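Local coordinates for protein FMN-dependent NADH:quinone oxidoreductase 1 (PDB 3U7I) that probably reduces quinones and cleaves the azo bond of aromatic azo compounds, using NADH as electron donor and one bound FMN per subunit, at residues K35-N40 / R212-Y217. Sequence-based numbering, arbitrary orientation.
Sequences KELISN and RLANKY
I38 and A214 bring the two backbones closest, their CA atoms 5.1 Å apart, near the C-terminal part of helix 22-37 and the Schellman motif ending helix 195-214. N215 takes the positive phi there (64°), and its N bonds back to R212 O. Within that turn, the A214 methyl presses against L37, CB to CB at 3.4 Å, tighter than ordinary van der Waals contact. A214 CB also sits over one face of the L37–I38 peptide, 4.0 Å from I38 N, while I38 CG2 stays 4.5 Å from A214 CB. Both helices belong to the flavodoxin-like fold, a five-stranded parallel sheet flanked by helices, and L213 extends the helix-to-helix packing onto F30 and Y34. Past the turn, K216 and L37 slide by each other in opposite directions, with CD2 of the leucine 3.8 Å from the lysine CB. The K216 chain bends at chi2 (-85°), turning CD, and again at chi4 (63°), setting NZ beside the L37 carbonyl. The modelled hydrogen bond from K216 NZ to L37 O, at 2.3 Å, is implausibly short, so its exact length is doubtful. A water donates to E36 O and accepts a weak bond from the same ammonium.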
loop_
_atom_site.group_PDB
_atom_site.type_symbol
_atom_site.label_atom_id
_atom_site.label_comp_id
_atom_site.label_asym_id
_atom_site.label_seq_id
_atom_site.Cartn_x
_atom_site.Cartn_y
_atom_site.Cartn_z
ATOM N N LYS C 35 -26.428 5.817 -13.011
ATOM C CA LYS C 35 -27.773 5.349 -12.673
ATOM C C LYS C 35 -28.831 5.679 -13.740
ATOM O O LYS C 35 -29.837 4.979 -13.852
ATOM C CB LYS C 35 -28.205 5.876 -11.301
ATOM C CG LYS C 35 -27.561 5.165 -10.117
ATOM C CD LYS C 35 -28.216 5.602 -8.809
ATOM C CE LYS C 35 -27.394 5.196 -7.589
ATOM N NZ LYS C 35 -27.723 3.852 -7.023
ATOM N N GLU C 36 -28.592 6.727 -14.527
ATOM C CA GLU C 36 -29.503 7.114 -15.611
ATOM C C GLU C 36 -29.409 6.188 -16.812
ATOM O O GLU C 36 -30.360 6.068 -17.587
ATOM C CB GLU C 36 -29.176 8.517 -16.115
ATOM C CG GLU C 36 -29.548 9.650 -15.192
ATOM C CD GLU C 36 -29.022 10.979 -15.701
ATOM O OE1 GLU C 36 -28.804 11.102 -16.929
ATOM O OE2 GLU C 36 -28.815 11.893 -14.869
ATOM N N LEU C 37 -28.249 5.564 -16.987
ATOM C CA LEU C 37 -27.968 4.810 -18.208
ATOM C C LEU C 37 -28.050 3.281 -18.060
ATOM O O LEU C 37 -28.324 2.580 -19.035
ATOM C CB LEU C 37 -26.603 5.220 -18.781
ATOM C CG LEU C 37 -26.429 6.697 -19.142
ATOM C CD1 LEU C 37 -24.964 6.988 -19.426
ATOM C CD2 LEU C 37 -27.306 7.093 -20.321
ATOM N N ILE C 38 -27.818 2.772 -16.848
ATOM C CA ILE C 38 -27.825 1.324 -16.618
ATOM C C ILE C 38 -29.193 0.703 -16.910
ATOM O O ILE C 38 -30.236 1.326 -16.685
ATOM C CB ILE C 38 -27.348 0.916 -15.177
ATOM C CG1 ILE C 38 -28.242 1.509 -14.087
ATOM C CG2 ILE C 38 -25.891 1.305 -14.937
ATOM C CD1 ILE C 38 -27.726 1.217 -12.698
ATOM N N SER C 39 -29.175 -0.524 -17.422
ATOM C CA SER C 39 -30.397 -1.290 -17.645
ATOM C C SER C 39 -31.028 -1.654 -16.301
ATOM O O SER C 39 -30.367 -1.604 -15.263
ATOM C CB SER C 39 -30.099 -2.552 -18.455
ATOM O OG SER C 39 -29.688 -2.219 -19.772
ATOM N N ASN C 40 -32.307 -2.014 -16.325
ATOM C CA ASN C 40 -33.039 -2.306 -15.096
ATOM C C ASN C 40 -32.553 -3.586 -14.399
ATOM O O ASN C 40 -32.891 -3.845 -13.243
ATOM C CB ASN C 40 -34.553 -2.348 -15.356
ATOM C CG ASN C 40 -34.943 -3.371 -16.417
ATOM O OD1 ASN C 40 -34.238 -3.559 -17.411
ATOM N ND2 ASN C 40 -36.076 -4.034 -16.211
ATOM N N ARG C 212 -19.910 4.809 -21.423
ATOM C CA ARG C 212 -19.147 3.649 -21.855
ATOM C C ARG C 212 -19.564 2.399 -21.080
ATOM O O ARG C 212 -19.953 1.389 -21.677
ATOM C CB ARG C 212 -17.639 3.900 -21.703
ATOM C CG ARG C 212 -16.762 2.765 -22.246
ATOM C CD ARG C 212 -15.276 3.101 -22.178
ATOM N NE ARG C 212 -14.808 3.247 -20.806
ATOM C CZ ARG C 212 -14.502 2.230 -20.003
ATOM N NH1 ARG C 212 -14.626 0.978 -20.429
ATOM N NH2 ARG C 212 -14.083 2.468 -18.768
ATOM N N LEU C 213 -19.501 2.475 -19.751
ATOM C CA LEU C 213 -19.785 1.309 -18.915
ATOM C C LEU C 213 -21.226 0.817 -19.061
ATOM O O LEU C 213 -21.480 -0.382 -19.003
ATOM C CB LEU C 213 -19.440 1.580 -17.443
ATOM C CG LEU C 213 -17.950 1.678 -17.069
ATOM C CD1 LEU C 213 -17.776 2.201 -15.646
ATOM C CD2 LEU C 213 -17.233 0.337 -17.249
ATOM N N ALA C 214 -22.156 1.748 -19.257
ATOM C CA ALA C 214 -23.568 1.413 -19.435
ATOM C C ALA C 214 -23.855 1.063 -20.885
ATOM O O ALA C 214 -24.927 0.542 -21.211
ATOM C CB ALA C 214 -24.448 2.565 -18.994
ATOM N N ASN C 215 -22.884 1.352 -21.746
ATOM C CA ASN C 215 -22.986 1.076 -23.173
ATOM C C ASN C 215 -24.105 1.873 -23.841
ATOM O O ASN C 215 -24.769 1.386 -24.764
ATOM C CB ASN C 215 -23.169 -0.419 -23.425
ATOM C CG ASN C 215 -22.885 -0.801 -24.861
ATOM O OD1 ASN C 215 -22.156 -0.103 -25.567
ATOM N ND2 ASN C 215 -23.460 -1.912 -25.305
ATOM N N LYS C 216 -24.302 3.100 -23.363
ATOM C CA LYS C 216 -25.299 4.013 -23.920
ATOM C C LYS C 216 -24.618 5.275 -24.462
ATOM O O LYS C 216 -23.493 5.609 -24.076
ATOM C CB LYS C 216 -26.326 4.414 -22.853
ATOM C CG LYS C 216 -27.047 3.261 -22.176
ATOM C CD LYS C 216 -28.248 2.793 -22.974
ATOM C CE LYS C 216 -28.981 1.653 -22.263
ATOM N NZ LYS C 216 -29.556 2.047 -20.940
ATOM N N TYR C 217 -25.302 5.969 -25.361
ATOM C CA TYR C 217 -24.838 7.260 -25.818
ATOM C C TYR C 217 -25.946 8.265 -25.531
ATOM O O TYR C 217 -27.098 8.053 -25.907
ATOM C CB TYR C 217 -24.501 7.223 -27.315
ATOM C CG TYR C 217 -23.714 8.434 -27.785
ATOM C CD1 TYR C 217 -22.327 8.396 -27.877
ATOM C CD2 TYR C 217 -24.359 9.621 -28.116
ATOM C CE1 TYR C 217 -21.609 9.500 -28.294
ATOM C CE2 TYR C 217 -23.648 10.733 -28.528
ATOM C CZ TYR C 217 -22.274 10.665 -28.618
ATOM O OH TYR C 217 -21.563 11.769 -29.035
HETATM O O HOH W 1 -31.383 4.391 -19.714
#